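Local coordinates for protein ATP-dependent RNA helicase HrpB (Escherichia coli, PDB 6EUD) that hydrolyses ATP as a DExH-box NTPase of the DEAH/RHA type and binds single-stranded RNA, at residues Asn517-Met522 and Pro547-Leu552; Asp527-His532 and Ala554-Ile559. All blocks are in the same frame, centred on the assembly; numbering follows the deposited sequence.

Both interactions involve the same curled sheet, an OB-type barrel, well away from the ATP-binding residues. Interaction 1 is a parallel strand pair within that sheet. Interaction 2 lies about 15 Å from it, centre to centre, where a loop packs on the strand that follows 548-552 in the chain. The first is built mainly of backbone hydrogen bonds, with one buried apolar side and a more exposed side with Asp548, Arg550 and Met522. The second has no hydrogen bond between its segments and relies on leucine methyls and a histidine ring. It is largely buried, though Leu556 is exposed. Their segments alternate along the chain, so the 517-532 and 547-559 regions are joined twice.

Interaction 1 (Asn517-Met522 and Pro547-Leu552); sequences NGMGAM and PDARIL
Gly520 to Met522 pair in parallel with Asp548 to Arg550, strand on strand, in the small sheet that follows the helicase core. Four backbone hydrogen bonds join them. Gly520 brackets Asp548: its N gives to Pro547 O at 2.9 Å, and Ala549 N gives to Gly520 O at 2.8 Å. Met522 brackets Arg550 likewise. Its N gives to Ala549 O, and its O accepts from Ile551 N at 2.8 Å in a nearly straight bond (167° at the hydrogen). Gly520 O is also approached by Asp548 CA-H, with CA to O at 3.1 Å. The two short strand axes are turned 41° from parallel. Strand 520-522 also pairs antiparallel with 512-515, and 548-552 with 534-542. This is the topology of an OB fold, in which the parallel third and fifth strands close the barrel. On one side Ala521 CB meets Ile551 CG1 at 3.7 Å, and Tyr513 touches both residues. At the start of the pair Met519 bends over the second strand. A turn at chi3 (-52°) carries its CE to 3.9 Å from Ala549 CB. Leu307 of strand 307-314 touches both Met519 and Ala549, and so links the barrel to the second helicase domain. Asp548, Met522 and Arg550 point to the other side of the sheet. There Asp548 OD1 lies 3.9 Å from Gly520 CA, and Arg550 CG rests against Met522 O at 3.6 Å.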
ATOM      1  N   ASN A 517       9.769  -1.031 -15.784  1.00 45.30           N
ATOM      2  CA  ASN A 517       8.981  -1.848 -14.876  1.00 51.22           C
ATOM      3  C   ASN A 517       7.760  -2.403 -15.618  1.00 57.06           C
ATOM      4  O   ASN A 517       6.894  -3.055 -15.033  1.00 56.72           O
ATOM      5  CB  ASN A 517       8.576  -1.039 -13.642  1.00 45.40           C
ATOM      6  CG  ASN A 517       7.615   0.076 -13.967  1.00 46.52           C
ATOM      7  OD1 ASN A 517       7.307   0.327 -15.134  1.00 49.05           O
ATOM      8  ND2 ASN A 517       7.143   0.772 -12.934  1.00 42.98           N
ATOM      9  N   GLY A 518       7.705  -2.107 -16.915  1.00 60.90           N
ATOM     10  CA  GLY A 518       6.749  -2.722 -17.812  1.00 57.88           C
ATOM     11  C   GLY A 518       5.528  -1.883 -18.096  1.00 56.19           C
ATOM     12  O   GLY A 518       4.756  -2.207 -18.996  1.00 60.81           O
ATOM     13  N   MET A 519       5.337  -0.811 -17.339  1.00 48.90           N
ATOM     14  CA  MET A 519       4.128  -0.014 -17.497  1.00 46.82           C
ATOM     15  C   MET A 519       4.244   0.971 -18.661  1.00 49.06           C
ATOM     16  O   MET A 519       5.334   1.210 -19.193  1.00 48.70           O
ATOM     17  CB  MET A 519       3.838   0.756 -16.227  1.00 48.04           C
ATOM     18  CG  MET A 519       4.764   1.953 -16.097  1.00 51.59           C
ATOM     19  SD  MET A 519       4.418   3.026 -14.705  1.00 61.47           S
ATOM     20  CE  MET A 519       2.662   3.364 -14.919  1.00 39.97           C
ATOM     21  N   GLY A 520       3.112   1.565 -19.023  1.00 52.37           N
ATOM     22  CA  GLY A 520       3.055   2.520 -20.115  1.00 52.03           C
ATOM     23  C   GLY A 520       3.157   3.962 -19.661  1.00 53.64           C
ATOM     24  O   GLY A 520       2.527   4.380 -18.683  1.00 49.46           O
ATOM     25  N   ALA A 521       3.961   4.728 -20.386  1.00 57.71           N
ATOM     26  CA  ALA A 521       4.177   6.132 -20.070  1.00 59.49           C
ATOM     27  C   ALA A 521       3.918   6.974 -21.304  1.00 59.50           C
ATOM     28  O   ALA A 521       4.379   6.645 -22.405  1.00 57.83           O
ATOM     29  CB  ALA A 521       5.597   6.362 -19.550  1.00 61.01           C
ATOM     30  N   MET A 522       3.188   8.065 -21.119  1.00 59.12           N
ATOM     31  CA  MET A 522       2.775   8.877 -22.247  1.00 56.09           C
ATOM     32  C   MET A 522       3.345  10.279 -22.207  1.00 51.75           C
ATOM     33  O   MET A 522       3.281  10.968 -21.185  1.00 53.47           O
ATOM     34  CB  MET A 522       1.251   8.956 -22.310  1.00 59.05           C
ATOM     35  CG  MET A 522       0.593   7.607 -22.513  1.00 65.87           C
ATOM     36  SD  MET A 522       1.166   6.780 -24.008  1.00186.72           S
ATOM     37  CE  MET A 522       0.528   7.851 -25.291  1.00 66.51           C
ATOM     38  N   PRO A 547      -2.154   0.666 -15.576  1.00 97.95           N
ATOM     39  CA  PRO A 547      -0.700   0.891 -15.510  1.00 92.05           C
ATOM     40  C   PRO A 547      -0.173   1.806 -16.627  1.00 89.71           C
ATOM     41  O   PRO A 547       0.793   1.459 -17.311  1.00 87.26           O
ATOM     42  CB  PRO A 547      -0.116  -0.526 -15.637  1.00 87.79           C
ATOM     43  CG  PRO A 547      -1.170  -1.314 -16.324  1.00 88.92           C
ATOM     44  CD  PRO A 547      -2.474  -0.752 -15.816  1.00 93.06           C
ATOM     45  N   ASP A 548      -0.818   2.962 -16.791  1.00 90.09           N
ATOM     46  CA  ASP A 548      -0.430   3.984 -17.753  1.00 89.24           C
ATOM     47  C   ASP A 548      -0.311   5.320 -17.050  1.00 79.08           C
ATOM     48  O   ASP A 548      -1.158   5.675 -16.229  1.00 82.90           O
ATOM     49  CB  ASP A 548      -1.438   4.077 -18.899  1.00102.52           C
ATOM     50  CG  ASP A 548      -1.143   3.097 -20.011  1.00113.56           C
ATOM     51  OD1 ASP A 548      -0.556   3.524 -21.026  1.00123.86           O
ATOM     52  OD2 ASP A 548      -1.485   1.902 -19.875  1.00116.86           O
ATOM     53  N   ALA A 549       0.735   6.066 -17.383  1.00 67.82           N
ATOM     54  CA  ALA A 549       1.009   7.329 -16.713  1.00 58.55           C
ATOM     55  C   ALA A 549       1.505   8.393 -17.684  1.00 51.83           C
ATOM     56  O   ALA A 549       2.083   8.076 -18.726  1.00 53.39           O
ATOM     57  CB  ALA A 549       2.026   7.117 -15.603  1.00 58.14           C
ATOM     58  N   ARG A 550       1.268   9.657 -17.346  1.00 43.32           N
ATOM     59  CA  ARG A 550       1.815  10.753 -18.121  1.00 51.07           C
ATOM     60  C   ARG A 550       3.218  11.114 -17.610  1.00 56.41           C
ATOM     61  O   ARG A 550       3.495  11.084 -16.407  1.00 54.82           O
ATOM     62  CB  ARG A 550       0.891  11.972 -18.062  1.00 56.07           C
ATOM     63  CG  ARG A 550       1.233  13.037 -19.080  1.00 64.10           C
ATOM     64  CD  ARG A 550       0.159  14.109 -19.142  1.00 74.34           C
ATOM     65  NE  ARG A 550       0.213  15.002 -17.992  1.00 82.47           N
ATOM     66  CZ  ARG A 550      -0.050  16.304 -18.051  1.00 88.27           C
ATOM     67  NH1 ARG A 550      -0.399  16.858 -19.206  1.00 92.25           N
ATOM     68  NH2 ARG A 550       0.026  17.052 -16.956  1.00 88.71           N
ATOM     69  N   ILE A 551       4.105  11.451 -18.533  1.00 61.08           N
ATOM     70  CA  ILE A 551       5.453  11.856 -18.173  1.00 55.97           C
ATOM     71  C   ILE A 551       5.474  13.351 -17.892  1.00 56.73           C
ATOM     72  O   ILE A 551       5.125  14.144 -18.756  1.00 60.36           O
ATOM     73  CB  ILE A 551       6.444  11.487 -19.289  1.00 50.70           C
ATOM     74  CG1 ILE A 551       6.499   9.962 -19.442  1.00 45.00           C
ATOM     75  CG2 ILE A 551       7.819  12.047 -18.998  1.00 49.11           C
ATOM     76  CD1 ILE A 551       7.283   9.499 -20.650  1.00 46.04           C
ATOM     77  N   LEU A 552       5.867  13.726 -16.672  1.00 54.54           N
ATOM     78  CA  LEU A 552       5.844  15.127 -16.247  1.00 50.85           C
ATOM     79  C   LEU A 552       7.227  15.758 -16.326  1.00 50.68           C
ATOM     80  O   LEU A 552       7.368  16.883 -16.806  1.00 51.80           O
ATOM     81  CB  LEU A 552       5.295  15.249 -14.825  1.00 48.85           C
ATOM     82  CG  LEU A 552       3.891  14.723 -14.523  1.00 49.43           C
ATOM     83  CD1 LEU A 552       3.592  14.922 -13.058  1.00 45.79           C
ATOM     84  CD2 LEU A 552       2.828  15.418 -15.392  1.00 47.48           C
TER

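Interaction 2 (Asp527-His532 and Ala554-Ile559); sequences DALSRH and ALLVDI
His532 N donates to Leu529 O at 2.9 Å, closing a 3-10 turn that brings both side chains up to strand 554-556. No hydrogen bond crosses between the segments, and the contact is apolar. Leu529 straddles two residues of the strand with its two methyls. CD1 lies 3.7 Å from Ala554 CB and also touches the carbonyl, 3.3 Å from Ala554 O. CD2 reaches Leu556 CB at 4.0 Å. Leu556 in turn sets its CD2 methyl over one face of the His532 ring in a CH-pi contact, 4.0 Å from the ring centroid and 24° off the normal. The methyl is shifted toward the rim, and the nearest ring atom is NE2. The loop is secured from outside as well: Arg531 forms a salt bridge with Asp510, and His532 O accepts from Tyr513 OH. Leu523 and Ser455 also touch Leu529. The 3-10 turn lies in the link between strands 520-522 and 534-542, the third and fourth of the OB barrel, where this fold often carries a helix. Strand 554-556 pairs antiparallel with 534-542, turns Leu555 toward helix 491-498 on its other side, and leads through the N-cap residue Asp558 into helix 559-565.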
ATOM      1  N   ASP A 527       5.984  17.044 -28.056  1.00 82.85           N
ATOM      2  CA  ASP A 527       6.963  17.420 -27.051  1.00 82.68           C
ATOM      3  C   ASP A 527       8.357  17.192 -27.580  1.00 79.26           C
ATOM      4  O   ASP A 527       8.616  16.201 -28.261  1.00 77.97           O
ATOM      5  CB  ASP A 527       6.760  16.635 -25.759  1.00 85.06           C
ATOM      6  CG  ASP A 527       6.172  17.483 -24.656  1.00 87.04           C
ATOM      7  OD1 ASP A 527       5.650  18.579 -24.968  1.00 92.37           O
ATOM      8  OD2 ASP A 527       6.227  17.051 -23.485  1.00 81.37           O
ATOM      9  N   ALA A 528       9.247  18.124 -27.263  1.00 74.63           N
ATOM     10  CA  ALA A 528      10.643  18.011 -27.638  1.00 75.36           C
ATOM     11  C   ALA A 528      11.235  16.655 -27.248  1.00 73.53           C
ATOM     12  O   ALA A 528      11.998  16.067 -28.015  1.00 78.09           O
ATOM     13  CB  ALA A 528      11.436  19.127 -27.002  1.00 77.75           C
ATOM     14  N   LEU A 529      10.886  16.151 -26.068  1.00 67.24           N
ATOM     15  CA  LEU A 529      11.473  14.894 -25.615  1.00 70.82           C
ATOM     16  C   LEU A 529      10.944  13.678 -26.381  1.00 72.35           C
ATOM     17  O   LEU A 529      11.658  12.690 -26.550  1.00 72.46           O
ATOM     18  CB  LEU A 529      11.247  14.691 -24.115  1.00 70.41           C
ATOM     19  CG  LEU A 529      12.136  15.514 -23.191  1.00 71.36           C
ATOM     20  CD1 LEU A 529      11.893  15.108 -21.745  1.00 69.63           C
ATOM     21  CD2 LEU A 529      13.608  15.370 -23.581  1.00 70.71           C
ATOM     22  N   SER A 530       9.704  13.749 -26.857  1.00 74.66           N
ATOM     23  CA  SER A 530       9.116  12.633 -27.609  1.00 74.94           C
ATOM     24  C   SER A 530       9.701  12.530 -29.024  1.00 71.71           C
ATOM     25  O   SER A 530       9.260  11.713 -29.834  1.00 68.56           O
ATOM     26  CB  SER A 530       7.588  12.754 -27.657  1.00 78.69           C
ATOM     27  OG  SER A 530       7.179  13.980 -28.226  1.00 85.11           O
ATOM     28  N   ARG A 531      10.712  13.351 -29.303  1.00 71.02           N
ATOM     29  CA  ARG A 531      11.532  13.187 -30.494  1.00 74.48           C
ATOM     30  C   ARG A 531      12.633  12.149 -30.246  1.00 74.88           C
ATOM     31  O   ARG A 531      13.367  11.784 -31.164  1.00 78.74           O
ATOM     32  CB  ARG A 531      12.163  14.524 -30.922  1.00 81.24           C
ATOM     33  CG  ARG A 531      11.190  15.698 -31.100  1.00 83.34           C
ATOM     34  CD  ARG A 531      10.404  15.630 -32.402  1.00 85.62           C
ATOM     35  NE  ARG A 531       9.334  14.634 -32.345  1.00 88.33           N
ATOM     36  CZ  ARG A 531       8.148  14.840 -31.777  1.00 89.64           C
ATOM     37  NH1 ARG A 531       7.879  16.008 -31.202  1.00 91.41           N
ATOM     38  NH2 ARG A 531       7.235  13.877 -31.778  1.00 88.47           N
ATOM     39  N   HIS A 532      12.750  11.673 -29.006  1.00 70.34           N
ATOM     40  CA  HIS A 532      13.828  10.756 -28.657  1.00 67.51           C
ATOM     41  C   HIS A 532      13.322   9.402 -28.202  1.00 60.32           C
ATOM     42  O   HIS A 532      12.227   9.284 -27.648  1.00 57.88           O
ATOM     43  CB  HIS A 532      14.709  11.368 -27.572  1.00 71.71           C
ATOM     44  CG  HIS A 532      15.327  12.667 -27.974  1.00 74.44           C
ATOM     45  ND1 HIS A 532      16.486  12.740 -28.715  1.00 75.13           N
ATOM     46  CD2 HIS A 532      14.932  13.944 -27.760  1.00 74.81           C
ATOM     47  CE1 HIS A 532      16.786  14.009 -28.929  1.00 76.25           C
ATOM     48  NE2 HIS A 532      15.859  14.759 -28.361  1.00 75.78           N
ATOM     49  N   ALA A 554      11.278  14.524 -17.452  1.00 45.40           N
ATOM     50  CA  ALA A 554      12.111  13.448 -17.984  1.00 44.77           C
ATOM     51  C   ALA A 554      13.401  13.988 -18.556  1.00 45.85           C
ATOM     52  O   ALA A 554      13.519  15.182 -18.875  1.00 47.20           O
ATOM     53  CB  ALA A 554      11.366  12.651 -19.044  1.00 44.65           C
ATOM     54  N   LEU A 555      14.360  13.085 -18.690  1.00 45.37           N
ATOM     55  CA  LEU A 555      15.666  13.418 -19.234  1.00 49.95           C
ATOM     56  C   LEU A 555      15.932  12.505 -20.418  1.00 46.71           C
ATOM     57  O   LEU A 555      15.586  11.310 -20.377  1.00 45.56           O
ATOM     58  CB  LEU A 555      16.761  13.263 -18.170  1.00 50.35           C
ATOM     59  CG  LEU A 555      18.101  13.894 -18.561  1.00 56.45           C
ATOM     60  CD1 LEU A 555      18.055  15.408 -18.357  1.00 48.75           C
ATOM     61  CD2 LEU A 555      19.265  13.255 -17.813  1.00 55.99           C
ATOM     62  N   LEU A 556      16.515  13.063 -21.475  1.00 48.31           N
ATOM     63  CA  LEU A 556      16.873  12.267 -22.635  1.00 57.72           C
ATOM     64  C   LEU A 556      18.238  11.658 -22.404  1.00 56.12           C
ATOM     65  O   LEU A 556      19.142  12.304 -21.882  1.00 54.69           O
ATOM     66  CB  LEU A 556      16.849  13.096 -23.924  1.00 59.46           C
ATOM     67  CG  LEU A 556      17.985  14.054 -24.268  1.00 64.16           C
ATOM     68  CD1 LEU A 556      19.065  13.373 -25.092  1.00 64.18           C
ATOM     69  CD2 LEU A 556      17.430  15.266 -25.025  1.00 70.45           C
ATOM     70  N   VAL A 557      18.367  10.392 -22.773  1.00 57.24           N
ATOM     71  CA  VAL A 557      19.602   9.656 -22.592  1.00 57.35           C
ATOM     72  C   VAL A 557      19.978   8.944 -23.881  1.00 63.78           C
ATOM     73  O   VAL A 557      19.120   8.424 -24.595  1.00 67.90           O
ATOM     74  CB  VAL A 557      19.488   8.627 -21.454  1.00 54.76           C
ATOM     75  CG1 VAL A 557      19.254   9.331 -20.131  1.00 54.50           C
ATOM     76  CG2 VAL A 557      18.370   7.655 -21.727  1.00 45.58           C
ATOM     77  N   ASP A 558      21.263   8.951 -24.197  1.00 66.31           N
ATOM     78  CA  ASP A 558      21.772   8.062 -25.220  1.00 68.41           C
ATOM     79  C   ASP A 558      21.950   6.704 -24.546  1.00 65.17           C
ATOM     80  O   ASP A 558      22.763   6.554 -23.631  1.00 66.21           O
ATOM     81  CB  ASP A 558      23.077   8.597 -25.812  1.00 75.30           C
ATOM     82  CG  ASP A 558      23.586   7.751 -26.959  1.00 80.35           C
ATOM     83  OD1 ASP A 558      23.439   8.175 -28.129  1.00 86.97           O
ATOM     84  OD2 ASP A 558      24.138   6.665 -26.690  1.00 77.91           O
ATOM     85  N   ILE A 559      21.163   5.725 -24.973  1.00 59.92           N
ATOM     86  CA  ILE A 559      21.079   4.475 -24.238  1.00 59.41           C
ATOM     87  C   ILE A 559      22.395   3.726 -24.277  1.00 59.29           C
ATOM     88  O   ILE A 559      22.727   3.004 -23.338  1.00 57.16           O
ATOM     89  CB  ILE A 559      19.936   3.563 -24.778  1.00 64.31           C
ATOM     90  CG1 ILE A 559      19.692   2.376 -23.840  1.00 57.74           C
ATOM     91  CG2 ILE A 559      20.213   3.110 -26.218  1.00 67.27           C
ATOM     92  CD1 ILE A 559      19.369   2.767 -22.427  1.00 54.54           C
TER